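Local coordinates for O-methyltransferase family 2 (Planctopirus limnophila, PDB 5I2H), which probably transfers methyl groups from S-adenosyl-L-methionine to hydroxyl oxygens of small molecules, binds the flavone apigenin in this crystal, and probably works as a dimer, at residues V37-V42 with L112-A117; R328-S331 with G337-A340. One frame throughout, in Å; residues are numbered along the deposited sequence.

The two contacts lie in different parts of the chain, with centres about 31 Å apart and nearest atoms about 15 Å apart. Interaction 1 belongs to the largely helical N-terminal region, where the C-terminal part of helix 26-39 meets the loop between helices 107-110 and 117-128, close to the second subunit. Interaction 2 belongs to the methyltransferase domain and ties the loop 328-331 to helix 332-341, which directly follows it. They share no helix or strand. The centre of interaction 1 is about 27 Å from the centre of the chain, that of interaction 2 about 10 Å. A single histidine-to-carbonyl hydrogen bond and a methyl pair make up most of the peripheral contact; in the inner one, two aromatic rings meet edge to face.

Interaction 1 (V37-V42 with L112-A117); sequences VAHLHV and LAAQSA. With EDO (1,2-ethanediol), chain D.
His-39 and Ala-114 are joined by a short, nearly straight hydrogen bond: NE2 of His-39 donates to the backbone O of Ala-114 at 2.7 Å, with an N-H...O angle of 173°. The oxygen lies at the ring edge, in the imidazole plane, while the nitrogen stands tilted 22° from the plane of the carbonyl. CG of the histidine lies anti to the carbonyl carbon (chi1 -67°), which carries the ring across to the loop. Beside this bond the packing is close. The CB atoms of Ala-38 and Ala-114 face each other at 3.5 Å, tighter than usual for two methyl groups, where the CA atoms of the same residues are 5.9 Å apart.

The other flank is looser. Gln-115 is exposed, and its bent chain brings the amide NE2 only to 3.8 Å from CE1 of His-39, obliquely to the ring. Past it, the N-H of Ala-117 donates to O1 of a 1,2-ethanediol, probably from the crystallisation liquor, at 2.8 Å. Ala-113 to Ser-116 form a type I beta turn, and Ser-116 is the N-cap of helix 117-128. From that helix Leu-120 and Val-123 pack on His-39, and Ala-117 meets Ala-117 of the second subunit. The histidine bond thus joins the last turn of helix 26-39 to the loop leading to the dimer contact, and NE2 as donor implies a proton on that nitrogen.

Interaction 2 (R328-S331 with G337-A340); sequences RAYS and GWIA
Trp-338 drives the six-membered edge of its indole into the face of Tyr-330, a T-shaped pair with planes at 87° and centroids 4.9 Å apart. From CB, which points toward the loop, CG is set anti to the carbonyl carbon (chi1 -64°), which carries the indole to Tyr-330. The five-membered part stays back, and Arg-277, Cys-280 and Ala-281 of helix 277-289 pack against the side chain. CZ3, farther out, comes to 4.0 Å from CD2 of Tyr-330. At the tip, CH2 stands 3.5 Å above the phenol plane, over its centre, and reaches CG of Tyr-330 at 3.8 Å; the other ring carbons lie about equally far.

Both segments belong to the methyltransferase domain of Rossmann-like fold, where Ser-331 is the N-cap of helix 332-341, so the pair joins the lead-in of this helix to its own later turns. The phenol is held at its far end by a hydrogen bond between its OH and the backbone O of Trp-275. CD1 of Tyr-330 also lies 3.4 Å above the guanidinium plane of Arg-328, toward its rim. That arginine's NH1 donates to Ala-329 O at 2.8 Å, and its NH2 forms a salt bridge with Glu-334.

Interaction 1 (V37-V42 with L112-A117)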
loop_
_atom_site.group_PDB
_atom_site.type_symbol
_atom_site.label_atom_id
_atom_site.label_comp_id
_atom_site.label_asym_id
_atom_site.label_seq_id
_atom_site.Cartn_x
_atom_site.Cartn_y
_atom_site.Cartn_z
ATOM N N VAL A 37 -1.447 -5.905 -14.980
ATOM C CA VAL A 37 -0.352 -5.978 -15.949
ATOM C C VAL A 37 -0.143 -7.405 -16.426
ATOM O O VAL A 37 -0.090 -7.678 -17.643
ATOM C CB VAL A 37 0.949 -5.422 -15.326
ATOM C CG1 VAL A 37 2.182 -5.734 -16.223
ATOM C CG2 VAL A 37 0.826 -3.950 -15.046
ATOM N N ALA A 38 0.017 -8.343 -15.480
ATOM C CA ALA A 38 0.577 -9.645 -15.833
ATOM C C ALA A 38 -0.464 -10.712 -16.134
ATOM O O ALA A 38 -0.138 -11.688 -16.822
ATOM C CB ALA A 38 1.495 -10.150 -14.719
ATOM N N HIS A 39 -1.688 -10.577 -15.638
ATOM C CA HIS A 39 -2.712 -11.598 -15.868
ATOM C C HIS A 39 -3.821 -11.159 -16.803
ATOM O O HIS A 39 -4.274 -11.960 -17.636
ATOM C CB HIS A 39 -3.344 -12.026 -14.538
ATOM C CG HIS A 39 -2.404 -12.753 -13.634
ATOM N ND1 HIS A 39 -2.277 -14.122 -13.651
ATOM C CD2 HIS A 39 -1.514 -12.303 -12.716
ATOM C CE1 HIS A 39 -1.373 -14.490 -12.757
ATOM N NE2 HIS A 39 -0.886 -13.402 -12.185
ATOM N N LEU A 40 -4.311 -9.933 -16.661
ATOM C CA LEU A 40 -5.522 -9.518 -17.357
ATOM C C LEU A 40 -5.243 -8.680 -18.591
ATOM O O LEU A 40 -6.159 -8.431 -19.364
ATOM C CB LEU A 40 -6.449 -8.741 -16.391
ATOM C CG LEU A 40 -6.891 -9.595 -15.181
ATOM C CD1 LEU A 40 -7.602 -8.771 -14.124
ATOM C CD2 LEU A 40 -7.753 -10.807 -15.595
ATOM N N HIS A 41 -4.010 -8.232 -18.799
ATOM C CA HIS A 41 -3.637 -7.483 -20.001
ATOM C C HIS A 41 -4.426 -6.176 -20.151
ATOM O O HIS A 41 -4.623 -5.703 -21.277
ATOM C CB HIS A 41 -3.807 -8.296 -21.300
ATOM C CG HIS A 41 -3.580 -9.776 -21.180
ATOM N ND1 HIS A 41 -2.324 -10.347 -21.212
ATOM C CD2 HIS A 41 -4.459 -10.809 -21.112
ATOM C CE1 HIS A 41 -2.436 -11.663 -21.136
ATOM N NE2 HIS A 41 -3.722 -11.971 -21.071
ATOM N N VAL A 42 -4.853 -5.568 -19.027
ATOM C CA VAL A 42 -5.736 -4.394 -19.073
ATOM C C VAL A 42 -5.138 -3.276 -19.923
ATOM O O VAL A 42 -5.833 -2.646 -20.731
ATOM C CB VAL A 42 -6.029 -3.898 -17.648
ATOM C CG1 VAL A 42 -6.860 -2.635 -17.686
ATOM C CG2 VAL A 42 -6.753 -4.966 -16.897
ATOM N N LEU A 112 7.026 -8.892 -11.378
ATOM C CA LEU A 112 7.725 -9.612 -10.316
ATOM C C LEU A 112 6.788 -10.064 -9.211
ATOM O O LEU A 112 7.147 -10.956 -8.428
ATOM C CB LEU A 112 8.815 -8.733 -9.712
ATOM C CG LEU A 112 9.988 -8.480 -10.660
ATOM C CD1 LEU A 112 10.871 -7.381 -10.115
ATOM C CD2 LEU A 112 10.783 -9.764 -10.850
ATOM N N ALA A 113 5.609 -9.463 -9.116
ATOM C CA ALA A 113 4.615 -9.858 -8.131
ATOM C C ALA A 113 3.505 -10.705 -8.729
ATOM O O ALA A 113 2.517 -10.975 -8.036
ATOM C CB ALA A 113 4.013 -8.617 -7.458
ATOM N N ALA A 114 3.640 -11.132 -9.993
ATOM C CA ALA A 114 2.516 -11.774 -10.685
ATOM C C ALA A 114 2.112 -13.095 -10.038
ATOM O O ALA A 114 0.970 -13.541 -10.183
ATOM C CB ALA A 114 2.873 -12.021 -12.152
ATOM N N GLN A 115 3.038 -13.755 -9.366
ATOM C CA GLN A 115 2.784 -15.076 -8.824
ATOM C C GLN A 115 2.730 -15.075 -7.313
ATOM O O GLN A 115 2.735 -16.149 -6.702
ATOM C CB GLN A 115 3.846 -16.052 -9.322
ATOM C CG GLN A 115 3.841 -16.157 -10.848
ATOM C CD GLN A 115 2.566 -16.798 -11.351
ATOM O OE1 GLN A 115 2.119 -17.792 -10.800
ATOM N NE2 GLN A 115 1.948 -16.204 -12.356
ATOM N N SER A 116 2.687 -13.897 -6.689
ATOM C CA SER A 116 2.508 -13.860 -5.248
ATOM C C SER A 116 1.133 -14.427 -4.891
ATOM O O SER A 116 0.179 -14.357 -5.674
ATOM C CB SER A 116 2.646 -12.437 -4.716
ATOM O OG SER A 116 1.447 -11.703 -4.958
ATOM N N ALA A 117 1.044 -15.016 -3.702
ATOM C CA ALA A 117 -0.229 -15.586 -3.268
ATOM C C ALA A 117 -1.333 -14.529 -3.279
ATOM O O ALA A 117 -2.468 -14.807 -3.691
ATOM C CB ALA A 117 -0.078 -16.205 -1.874
HETATM C C1 EDO D . 3.334 -14.921 -0.982
HETATM O O1 EDO D . 3.419 -15.372 -2.333
HETATM C C2 EDO D . 4.194 -13.701 -0.719
HETATM O O2 EDO D . 3.480 -12.554 -1.211
#

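Interaction 2 (R328-S331 with G337-A340)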
loop_
_atom_site.group_PDB
_atom_site.type_symbol
_atom_site.label_atom_id
_atom_site.label_comp_id
_atom_site.label_asym_id
_atom_site.label_seq_id
_atom_site.Cartn_x
_atom_site.Cartn_y
_atom_site.Cartn_z
ATOM N N ARG A 328 -19.091 -4.380 -2.743
ATOM C CA ARG A 328 -17.980 -3.469 -2.974
ATOM C C ARG A 328 -18.375 -2.147 -2.325
ATOM O O ARG A 328 -19.499 -2.002 -1.822
ATOM C CB ARG A 328 -17.704 -3.296 -4.473
ATOM C CG ARG A 328 -18.926 -2.710 -5.261
ATOM C CD ARG A 328 -18.419 -1.973 -6.544
ATOM N NE ARG A 328 -19.479 -1.602 -7.480
ATOM C CZ ARG A 328 -20.034 -0.397 -7.580
ATOM N NH1 ARG A 328 -19.627 0.615 -6.799
ATOM N NH2 ARG A 328 -21.023 -0.201 -8.456
ATOM N N ALA A 329 -17.442 -1.179 -2.322
ATOM C CA ALA A 329 -17.854 0.165 -1.916
ATOM C C ALA A 329 -18.755 0.757 -2.990
ATOM O O ALA A 329 -18.583 0.483 -4.189
ATOM C CB ALA A 329 -16.639 1.075 -1.689
ATOM N N TYR A 330 -19.713 1.578 -2.549
ATOM C CA TYR A 330 -20.676 2.233 -3.426
ATOM C C TYR A 330 -20.572 3.754 -3.279
ATOM O O TYR A 330 -20.007 4.259 -2.302
ATOM C CB TYR A 330 -22.120 1.756 -3.119
ATOM C CG TYR A 330 -22.332 0.302 -3.455
ATOM C CD1 TYR A 330 -22.341 -0.131 -4.788
ATOM C CD2 TYR A 330 -22.525 -0.655 -2.453
ATOM C CE1 TYR A 330 -22.547 -1.491 -5.113
ATOM C CE2 TYR A 330 -22.733 -1.985 -2.767
ATOM C CZ TYR A 330 -22.741 -2.403 -4.100
ATOM O OH TYR A 330 -22.934 -3.735 -4.407
ATOM N N SER A 331 -21.142 4.490 -4.249
ATOM C CA SER A 331 -21.167 5.950 -4.206
ATOM C C SER A 331 -22.456 6.456 -3.542
ATOM O O SER A 331 -23.428 5.720 -3.381
ATOM C CB SER A 331 -21.086 6.545 -5.617
ATOM O OG SER A 331 -22.264 6.167 -6.339
ATOM N N GLY A 337 -29.974 5.943 -5.219
ATOM C CA GLY A 337 -30.817 5.157 -6.106
ATOM C C GLY A 337 -31.670 4.153 -5.353
ATOM O O GLY A 337 -32.877 4.058 -5.579
ATOM N N TRP A 338 -31.064 3.435 -4.397
ATOM C CA TRP A 338 -31.818 2.467 -3.607
ATOM C C TRP A 338 -32.802 3.160 -2.679
ATOM O O TRP A 338 -33.921 2.673 -2.478
ATOM C CB TRP A 338 -30.868 1.574 -2.806
ATOM C CG TRP A 338 -30.018 0.738 -3.692
ATOM C CD1 TRP A 338 -30.412 0.104 -4.844
ATOM C CD2 TRP A 338 -28.614 0.489 -3.555
ATOM N NE1 TRP A 338 -29.359 -0.547 -5.399
ATOM C CE2 TRP A 338 -28.233 -0.316 -4.645
ATOM C CE3 TRP A 338 -27.648 0.842 -2.599
ATOM C CZ2 TRP A 338 -26.929 -0.762 -4.822
ATOM C CZ3 TRP A 338 -26.358 0.415 -2.788
ATOM C CH2 TRP A 338 -26.003 -0.388 -3.891
ATOM N N ILE A 339 -32.384 4.282 -2.090
ATOM C CA ILE A 339 -33.253 5.072 -1.227
ATOM C C ILE A 339 -34.487 5.517 -1.994
ATOM O O ILE A 339 -35.630 5.349 -1.530
ATOM C CB ILE A 339 -32.462 6.265 -0.655
ATOM C CG1 ILE A 339 -31.435 5.748 0.370
ATOM C CG2 ILE A 339 -33.395 7.269 0.003
ATOM C CD1 ILE A 339 -30.335 6.714 0.663
ATOM N N ALA A 340 -34.271 6.075 -3.195
ATOM C CA ALA A 340 -35.378 6.561 -4.020
ATOM C C ALA A 340 -36.255 5.419 -4.512
ATOM O O ALA A 340 -37.471 5.595 -4.678
ATOM C CB ALA A 340 -34.843 7.354 -5.220
#